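Local coordinates for BH2621 protein (Bacillus halodurans, PDB 2QML) that is of unknown function but has a GNAT-type acetyltransferase domain and may act as an N-acyltransferase in siderophore biosynthesis, at residues 90-102 / 167-180. Sequence-based numbering, arbitrary orientation.
Sequences VKEDIIANYYPFE and KEVELPDKIGLLMK
Tyr98 makes both direct hydrogen bonds across the contact, to Glu170 and to Lys167. Its OH donates to Glu170 O at 2.8 Å; the C=O...donor angle is 129°, with the hydroxyl above the carbonyl plane. Its carbonyl O accepts from Lys167 NZ at 2.6 Å, an almost linear approach (169° at the oxygen) delivered by a lysine chain extended beyond CG.

Between these bonds the Tyr98 ring makes oblique apolar contacts: Val169 CB lies 3.7 Å from CD2, and Leu171 CD2 lies 3.5 Å from CE1. With chi1 at -66°, CG is anti to the carbonyl carbon, which directs the ring across the 167-170 strand. Strand 164-170 is one of the two outermost strands of the mixed GNAT sheet and pairs antiparallel with 175-180, as Leu178 N to Lys167 O and the reciprocal Val169-Gly176 bonds demonstrate. Segment 90-102, in the loop linking strands 80-89 and 106-112, packs over one side of this hairpin with Ile94 and Ile95 of a short 3-10 turn and the two tyrosines that follow it.

Deeper in, Leu178 branches toward two partners: CD1 meets Ile95 CG1 at 3.9 Å, whereas CD2 reaches Tyr99 CB at 3.7 Å. The Tyr99 hydroxyl is hydrogen-bonded to Asp105. At the exposed margin, Ile94 CD1 reaches the Pro172 ring, 3.3 Å from its CD, tighter than usual carbon contact. A water donates to Pro100 O and weakly accepts from Lys180 NZ.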
ATOM      1  N   VAL A  90      12.543  -3.530  -0.232  1.00 22.97           N
ATOM      2  CA  VAL A  90      13.166  -2.711  -1.268  1.00 22.55           C
ATOM      3  C   VAL A  90      14.312  -3.479  -1.933  1.00 22.94           C
ATOM      4  O   VAL A  90      14.431  -3.443  -3.167  1.00 23.70           O
ATOM      5  CB  VAL A  90      13.685  -1.371  -0.723  1.00 23.39           C
ATOM      6  CG1 VAL A  90      14.649  -0.678  -1.750  1.00 21.65           C
ATOM      7  CG2 VAL A  90      12.520  -0.446  -0.371  1.00 22.24           C
ATOM      8  N   LYS A  91      15.127  -4.200  -1.143  1.00 25.81           N
ATOM      9  CA  LYS A  91      16.325  -4.847  -1.653  1.00 29.57           C
ATOM     10  C   LYS A  91      16.060  -5.739  -2.859  1.00 26.88           C
ATOM     11  O   LYS A  91      16.889  -5.826  -3.743  1.00 29.32           O
ATOM     12  CB  LYS A  91      17.014  -5.648  -0.534  1.00 26.27           C
ATOM     13  CG  LYS A  91      18.386  -6.241  -0.918  1.00 32.98           C
ATOM     14  CD  LYS A  91      18.904  -7.117   0.232  1.00 38.10           C
ATOM     15  CE  LYS A  91      20.249  -7.760  -0.114  1.00 42.63           C
ATOM     16  NZ  LYS A  91      20.712  -8.561   1.048  1.00 48.90           N
ATOM     17  N   GLU A  92      14.899  -6.372  -2.888  1.00 27.75           N
ATOM     18  CA  GLU A  92      14.581  -7.269  -3.990  1.00 30.66           C
ATOM     19  C   GLU A  92      13.617  -6.665  -5.018  1.00 31.26           C
ATOM     20  O   GLU A  92      13.082  -7.375  -5.855  1.00 32.84           O
ATOM     21  CB  GLU A  92      14.027  -8.604  -3.408  1.00 34.28           C
ATOM     22  CG  GLU A  92      15.049  -9.445  -2.601  1.00 37.87           C
ATOM     23  CD  GLU A  92      15.088  -9.067  -1.101  1.00 46.54           C
ATOM     24  N   ASP A  93      13.437  -5.342  -4.967  1.00 27.75           N
ATOM     25  CA  ASP A  93      12.510  -4.659  -5.794  1.00 24.81           C
ATOM     26  C   ASP A  93      13.231  -3.734  -6.782  1.00 24.24           C
ATOM     27  O   ASP A  93      14.364  -3.312  -6.519  1.00 24.43           O
ATOM     28  CB  ASP A  93      11.607  -3.806  -4.918  1.00 22.91           C
ATOM     29  CG  ASP A  93      10.393  -3.333  -5.655  1.00 31.36           C
ATOM     30  OD1 ASP A  93       9.460  -4.173  -5.776  1.00 31.23           O
ATOM     31  OD2 ASP A  93      10.357  -2.151  -6.088  1.00 28.21           O
ATOM     32  N   ILE A  94      12.559  -3.422  -7.884  1.00 23.80           N
ATOM     33  CA  ILE A  94      13.082  -2.491  -8.891  1.00 25.08           C
ATOM     34  C   ILE A  94      13.456  -1.133  -8.281  1.00 24.10           C
ATOM     35  O   ILE A  94      14.432  -0.502  -8.704  1.00 25.90           O
ATOM     36  CB  ILE A  94      12.098  -2.343 -10.095  1.00 27.74           C
ATOM     37  CG1 ILE A  94      12.767  -1.568 -11.230  1.00 31.32           C
ATOM     38  CG2 ILE A  94      10.747  -1.695  -9.698  1.00 25.80           C
ATOM     39  CD1 ILE A  94      11.890  -1.470 -12.430  1.00 31.28           C
ATOM     40  N   ILE A  95      12.753  -0.709  -7.236  1.00 21.55           N
ATOM     41  CA  ILE A  95      13.008   0.654  -6.703  1.00 23.23           C
ATOM     42  C   ILE A  95      14.401   0.767  -6.037  1.00 22.96           C
ATOM     43  O   ILE A  95      14.926   1.870  -5.936  1.00 23.26           O
ATOM     44  CB  ILE A  95      11.891   1.121  -5.746  1.00 22.39           C
ATOM     45  CG1 ILE A  95      11.851   2.653  -5.584  1.00 24.40           C
ATOM     46  CG2 ILE A  95      12.017   0.414  -4.350  1.00 22.20           C
ATOM     47  CD1 ILE A  95      11.719   3.463  -6.846  1.00 21.77           C
ATOM     48  N   ALA A  96      15.020  -0.361  -5.640  1.00 21.01           N
ATOM     49  CA  ALA A  96      16.369  -0.392  -5.070  1.00 23.84           C
ATOM     50  C   ALA A  96      17.401   0.265  -5.994  1.00 22.73           C
ATOM     51  O   ALA A  96      18.413   0.730  -5.549  1.00 23.71           O
ATOM     52  CB  ALA A  96      16.818  -1.835  -4.746  1.00 22.67           C
ATOM     53  N   ASN A  97      17.169   0.223  -7.285  1.00 24.00           N
ATOM     54  CA  ASN A  97      18.081   0.827  -8.258  1.00 23.78           C
ATOM     55  C   ASN A  97      18.095   2.349  -8.290  1.00 23.11           C
ATOM     56  O   ASN A  97      18.953   2.929  -8.927  1.00 25.12           O
ATOM     57  CB  ASN A  97      17.701   0.351  -9.651  1.00 24.85           C
ATOM     58  CG  ASN A  97      17.799  -1.135  -9.796  1.00 31.68           C
ATOM     59  OD1 ASN A  97      18.845  -1.717  -9.578  1.00 36.62           O
ATOM     60  ND2 ASN A  97      16.690  -1.765 -10.102  1.00 36.32           N
ATOM     61  N   TYR A  98      17.159   2.996  -7.617  1.00 21.82           N
ATOM     62  CA  TYR A  98      16.981   4.445  -7.726  1.00 20.84           C
ATOM     63  C   TYR A  98      17.439   5.292  -6.553  1.00 23.19           C
ATOM     64  O   TYR A  98      17.409   6.517  -6.654  1.00 24.96           O
ATOM     65  CB  TYR A  98      15.494   4.709  -8.004  1.00 21.81           C
ATOM     66  CG  TYR A  98      15.055   4.195  -9.344  1.00 21.34           C
ATOM     67  CD1 TYR A  98      14.715   2.869  -9.521  1.00 22.76           C
ATOM     68  CD2 TYR A  98      15.012   5.023 -10.453  1.00 23.81           C
ATOM     69  CE1 TYR A  98      14.342   2.379 -10.744  1.00 26.07           C
ATOM     70  CE2 TYR A  98      14.626   4.542 -11.677  1.00 23.77           C
ATOM     71  CZ  TYR A  98      14.303   3.219 -11.819  1.00 24.04           C
ATOM     72  OH  TYR A  98      13.894   2.723 -13.015  1.00 27.15           O
ATOM     73  N   TYR A  99      17.833   4.681  -5.438  1.00 21.32           N
ATOM     74  CA  TYR A  99      18.283   5.437  -4.303  1.00 21.29           C
ATOM     75  C   TYR A  99      19.166   4.495  -3.443  1.00 22.49           C
ATOM     76  O   TYR A  99      19.117   3.285  -3.623  1.00 22.46           O
ATOM     77  CB  TYR A  99      17.084   6.032  -3.526  1.00 20.99           C
ATOM     78  CG  TYR A  99      16.433   5.067  -2.574  1.00 17.83           C
ATOM     79  CD1 TYR A  99      15.517   4.136  -3.025  1.00 20.43           C
ATOM     80  CD2 TYR A  99      16.701   5.120  -1.191  1.00 19.17           C
ATOM     81  CE1 TYR A  99      14.912   3.199  -2.085  1.00 21.50           C
ATOM     82  CE2 TYR A  99      16.150   4.239  -0.301  1.00 22.83           C
ATOM     83  CZ  TYR A  99      15.251   3.277  -0.743  1.00 18.57           C
ATOM     84  OH  TYR A  99      14.666   2.384   0.171  1.00 22.30           O
ATOM     85  N   PRO A 100      20.011   5.048  -2.552  1.00 24.40           N
ATOM     86  CA  PRO A 100      20.916   4.256  -1.691  1.00 25.95           C
ATOM     87  C   PRO A 100      20.153   3.639  -0.518  1.00 23.65           C
ATOM     88  O   PRO A 100      20.228   4.086   0.617  1.00 27.65           O
ATOM     89  CB  PRO A 100      21.964   5.286  -1.256  1.00 25.16           C
ATOM     90  CG  PRO A 100      21.259   6.556  -1.251  1.00 27.44           C
ATOM     91  CD  PRO A 100      20.227   6.500  -2.342  1.00 26.07           C
ATOM     92  N   PHE A 101      19.384   2.615  -0.850  1.00 23.93           N
ATOM     93  CA  PHE A 101      18.534   1.922   0.110  1.00 22.60           C
ATOM     94  C   PHE A 101      19.365   1.255   1.194  1.00 24.57           C
ATOM     95  O   PHE A 101      20.519   0.875   0.983  1.00 24.89           O
ATOM     96  CB  PHE A 101      17.692   0.869  -0.635  1.00 23.08           C
ATOM     97  CG  PHE A 101      18.493  -0.306  -1.147  1.00 22.78           C
ATOM     98  CD1 PHE A 101      19.142  -0.264  -2.367  1.00 25.86           C
ATOM     99  CD2 PHE A 101      18.612  -1.448  -0.379  1.00 26.27           C
ATOM    100  CE1 PHE A 101      19.882  -1.354  -2.822  1.00 27.50           C
ATOM    101  CE2 PHE A 101      19.363  -2.528  -0.816  1.00 26.46           C
ATOM    102  CZ  PHE A 101      19.991  -2.481  -2.036  1.00 27.28           C
ATOM    103  N   GLU A 102      18.742   1.105   2.349  1.00 24.66           N
ATOM    104  CA  GLU A 102      19.294   0.330   3.448  1.00 24.98           C
ATOM    105  C   GLU A 102      18.642  -1.054   3.369  1.00 26.47           C
ATOM    106  O   GLU A 102      17.528  -1.227   2.894  1.00 23.74           O
ATOM    107  CB  GLU A 102      19.072   1.013   4.794  1.00 27.89           C
ATOM    108  CG  GLU A 102      19.753   2.394   4.905  1.00 38.17           C
ATOM    109  N   LYS A 167      12.510  12.562  -5.225  1.00 19.93           N
ATOM    110  CA  LYS A 167      12.772  12.854  -6.614  1.00 18.64           C
ATOM    111  C   LYS A 167      11.921  11.972  -7.483  1.00 19.03           C
ATOM    112  O   LYS A 167      11.386  10.960  -7.032  1.00 19.00           O
ATOM    113  CB  LYS A 167      14.254  12.568  -6.935  1.00 18.14           C
ATOM    114  CG  LYS A 167      14.633  11.073  -6.847  1.00 18.46           C
ATOM    115  CD  LYS A 167      16.114  10.831  -6.925  1.00 20.96           C
ATOM    116  CE  LYS A 167      16.406   9.377  -6.818  1.00 18.92           C
ATOM    117  NZ  LYS A 167      17.849   9.069  -6.965  1.00 22.21           N
ATOM    118  N   GLU A 168      11.797  12.365  -8.738  1.00 18.35           N
ATOM    119  CA  GLU A 168      11.142  11.524  -9.692  1.00 19.09           C
ATOM    120  C   GLU A 168      12.022  10.299  -9.979  1.00 19.11           C
ATOM    121  O   GLU A 168      13.241  10.333  -9.936  1.00 19.60           O
ATOM    122  CB  GLU A 168      10.823  12.259 -11.000  1.00 20.58           C
ATOM    123  CG  GLU A 168       9.752  13.343 -10.887  1.00 19.88           C
ATOM    124  CD  GLU A 168       9.440  14.048 -12.185  1.00 21.40           C
ATOM    125  OE1 GLU A 168      10.136  13.858 -13.184  1.00 20.04           O
ATOM    126  OE2 GLU A 168       8.459  14.845 -12.184  1.00 20.53           O
ATOM    127  N   VAL A 169      11.341   9.210 -10.300  1.00 20.60           N
ATOM    128  CA  VAL A 169      11.981   7.974 -10.733  1.00 19.80           C
ATOM    129  C   VAL A 169      11.345   7.501 -12.057  1.00 18.70           C
ATOM    130  O   VAL A 169      10.122   7.343 -12.150  1.00 21.78           O
ATOM    131  CB  VAL A 169      11.912   6.888  -9.632  1.00 18.77           C
ATOM    132  CG1 VAL A 169      12.775   7.264  -8.427  1.00 20.38           C
ATOM    133  CG2 VAL A 169      10.466   6.643  -9.135  1.00 22.83           C
ATOM    134  N   GLU A 170      12.196   7.386 -13.048  1.00 21.79           N
ATOM    135  CA  GLU A 170      11.834   6.917 -14.382  1.00 19.93           C
ATOM    136  C   GLU A 170      11.773   5.408 -14.367  1.00 23.38           C
ATOM    137  O   GLU A 170      12.775   4.758 -14.564  1.00 23.19           O
ATOM    138  CB  GLU A 170      12.868   7.379 -15.409  1.00 24.76           C
ATOM    139  CG  GLU A 170      12.734   8.784 -15.774  1.00 29.85           C
ATOM    140  CD  GLU A 170      12.012   8.925 -17.100  1.00 37.65           C
ATOM    141  OE1 GLU A 170      11.036   8.194 -17.364  1.00 41.83           O
ATOM    142  OE2 GLU A 170      12.456   9.734 -17.884  1.00 30.76           O
ATOM    143  N   LEU A 171      10.609   4.864 -14.050  1.00 22.53           N
ATOM    144  CA  LEU A 171      10.392   3.433 -13.932  1.00 21.80           C
ATOM    145  C   LEU A 171       9.886   2.938 -15.291  1.00 22.14           C
ATOM    146  O   LEU A 171       9.479   3.727 -16.129  1.00 21.68           O
ATOM    147  CB  LEU A 171       9.390   3.168 -12.823  1.00 21.63           C
ATOM    148  CG  LEU A 171       9.883   3.451 -11.395  1.00 24.43           C
ATOM    149  CD1 LEU A 171       8.671   3.621 -10.482  1.00 23.57           C
ATOM    150  CD2 LEU A 171      10.848   2.380 -10.918  1.00 26.31           C
ATOM    151  N   PRO A 172       9.914   1.611 -15.526  1.00 26.16           N
ATOM    152  CA  PRO A 172       9.426   1.099 -16.822  1.00 26.50           C
ATOM    153  C   PRO A 172       7.965   1.485 -17.116  1.00 22.48           C
ATOM    154  O   PRO A 172       7.650   1.797 -18.245  1.00 23.94           O
ATOM    155  CB  PRO A 172       9.599  -0.421 -16.679  1.00 27.72           C
ATOM    156  CG  PRO A 172      10.620  -0.615 -15.650  1.00 30.29           C
ATOM    157  CD  PRO A 172      10.495   0.548 -14.698  1.00 26.36           C
ATOM    158  N   ASP A 173       7.136   1.556 -16.080  1.00 25.79           N
ATOM    159  CA  ASP A 173       5.716   1.800 -16.242  1.00 27.61           C
ATOM    160  C   ASP A 173       5.180   3.185 -15.970  1.00 29.84           C
ATOM    161  O   ASP A 173       4.001   3.466 -16.244  1.00 32.54           O
ATOM    162  CB  ASP A 173       4.940   0.839 -15.312  1.00 29.81           C
ATOM    163  CG  ASP A 173       5.310   0.995 -13.827  1.00 35.73           C
ATOM    164  OD1 ASP A 173       6.502   1.164 -13.451  1.00 28.42           O
ATOM    165  OD2 ASP A 173       4.384   0.878 -13.001  1.00 43.31           O
ATOM    166  N   LYS A 174       6.027   4.058 -15.455  1.00 26.81           N
ATOM    167  CA  LYS A 174       5.567   5.374 -15.086  1.00 24.79           C
ATOM    168  C   LYS A 174       6.739   6.255 -14.699  1.00 21.55           C
ATOM    169  O   LYS A 174       7.841   5.757 -14.484  1.00 21.29           O
ATOM    170  CB  LYS A 174       4.661   5.297 -13.838  1.00 24.44           C
ATOM    171  CG  LYS A 174       5.290   4.664 -12.641  1.00 23.30           C
ATOM    172  CD  LYS A 174       4.346   4.531 -11.442  1.00 26.06           C
ATOM    173  CE  LYS A 174       4.896   3.628 -10.389  1.00 26.38           C
ATOM    174  NZ  LYS A 174       4.030   3.411  -9.201  1.00 24.33           N
ATOM    175  N   ILE A 175       6.462   7.533 -14.560  1.00 21.64           N
ATOM    176  CA  ILE A 175       7.370   8.400 -13.846  1.00 23.03           C
ATOM    177  C   ILE A 175       6.742   8.497 -12.440  1.00 21.01           C
ATOM    178  O   ILE A 175       5.684   9.063 -12.265  1.00 21.66           O
ATOM    179  CB  ILE A 175       7.605   9.773 -14.456  1.00 22.05           C
ATOM    180  CG1 ILE A 175       8.156   9.658 -15.886  1.00 23.42           C
ATOM    181  CG2 ILE A 175       8.595  10.581 -13.562  1.00 21.21           C
ATOM    182  CD1 ILE A 175       8.351  10.987 -16.591  1.00 22.59           C
ATOM    183  N   GLY A 176       7.401   7.900 -11.466  1.00 21.22           N
ATOM    184  CA  GLY A 176       6.943   7.941 -10.106  1.00 19.68           C
ATOM    185  C   GLY A 176       7.600   9.077  -9.347  1.00 18.79           C
ATOM    186  O   GLY A 176       8.558   9.676  -9.846  1.00 20.43           O
ATOM    187  N   LEU A 177       7.050   9.381  -8.179  1.00 17.61           N
ATOM    188  CA  LEU A 177       7.640  10.314  -7.234  1.00 18.07           C
ATOM    189  C   LEU A 177       8.107   9.433  -6.088  1.00 17.89           C
ATOM    190  O   LEU A 177       7.282   8.876  -5.354  1.00 20.33           O
ATOM    191  CB  LEU A 177       6.679  11.410  -6.775  1.00 18.59           C
ATOM    192  CG  LEU A 177       7.264  12.417  -5.775  1.00 21.24           C
ATOM    193  CD1 LEU A 177       8.393  13.267  -6.375  1.00 22.40           C
ATOM    194  CD2 LEU A 177       6.124  13.278  -5.211  1.00 22.55           C
ATOM    195  N   LEU A 178       9.412   9.244  -5.969  1.00 20.76           N
ATOM    196  CA  LEU A 178       9.959   8.483  -4.837  1.00 21.66           C
ATOM    197  C   LEU A 178       9.767   9.317  -3.559  1.00 22.41           C
ATOM    198  O   LEU A 178      10.141  10.500  -3.515  1.00 20.01           O
ATOM    199  CB  LEU A 178      11.410   8.117  -5.079  1.00 21.59           C
ATOM    200  CG  LEU A 178      12.176   7.391  -3.963  1.00 21.06           C
ATOM    201  CD1 LEU A 178      11.544   6.030  -3.606  1.00 19.76           C
ATOM    202  CD2 LEU A 178      13.710   7.238  -4.295  1.00 23.38           C
HETATM  203  N   MSE A 179       9.181   8.697  -2.541  1.00 21.30           N
HETATM  204  CA  MSE A 179       8.895   9.314  -1.251  1.00 20.39           C
HETATM  205  C   MSE A 179       9.374   8.358  -0.168  1.00 19.77           C
HETATM  206  O   MSE A 179       9.249   7.133  -0.336  1.00 21.84           O
HETATM  207  CB  MSE A 179       7.415   9.574  -1.088  1.00 20.39           C
HETATM  208  CG  MSE A 179       6.858  10.344  -2.226  1.00 20.38           C
HETATM  209 SE   MSE A 179       4.935  10.646  -2.045  0.75 25.68          SE
HETATM  210  CE  MSE A 179       4.914  12.088  -0.728  1.00 19.03           C
ATOM    211  N   LYS A 180       9.942   8.904   0.901  1.00 20.74           N
ATOM    212  CA  LYS A 180      10.441   8.115   2.023  1.00 21.17           C
ATOM    213  C   LYS A 180       9.793   8.528   3.322  1.00 23.03           C
ATOM    214  O   LYS A 180       9.665   9.712   3.611  1.00 22.10           O
ATOM    215  CB  LYS A 180      11.954   8.231   2.185  1.00 21.68           C
ATOM    216  CG  LYS A 180      12.739   7.864   0.938  1.00 29.97           C
ATOM    217  CD  LYS A 180      14.237   7.503   1.187  1.00 33.95           C
ATOM    218  CE  LYS A 180      15.066   8.542   1.833  1.00 45.21           C
ATOM    219  NZ  LYS A 180      16.477   8.003   1.971  1.00 44.19           N
TER
HETATM  220  O   HOH W   1      18.649   5.559   2.148  1.00 46.20           O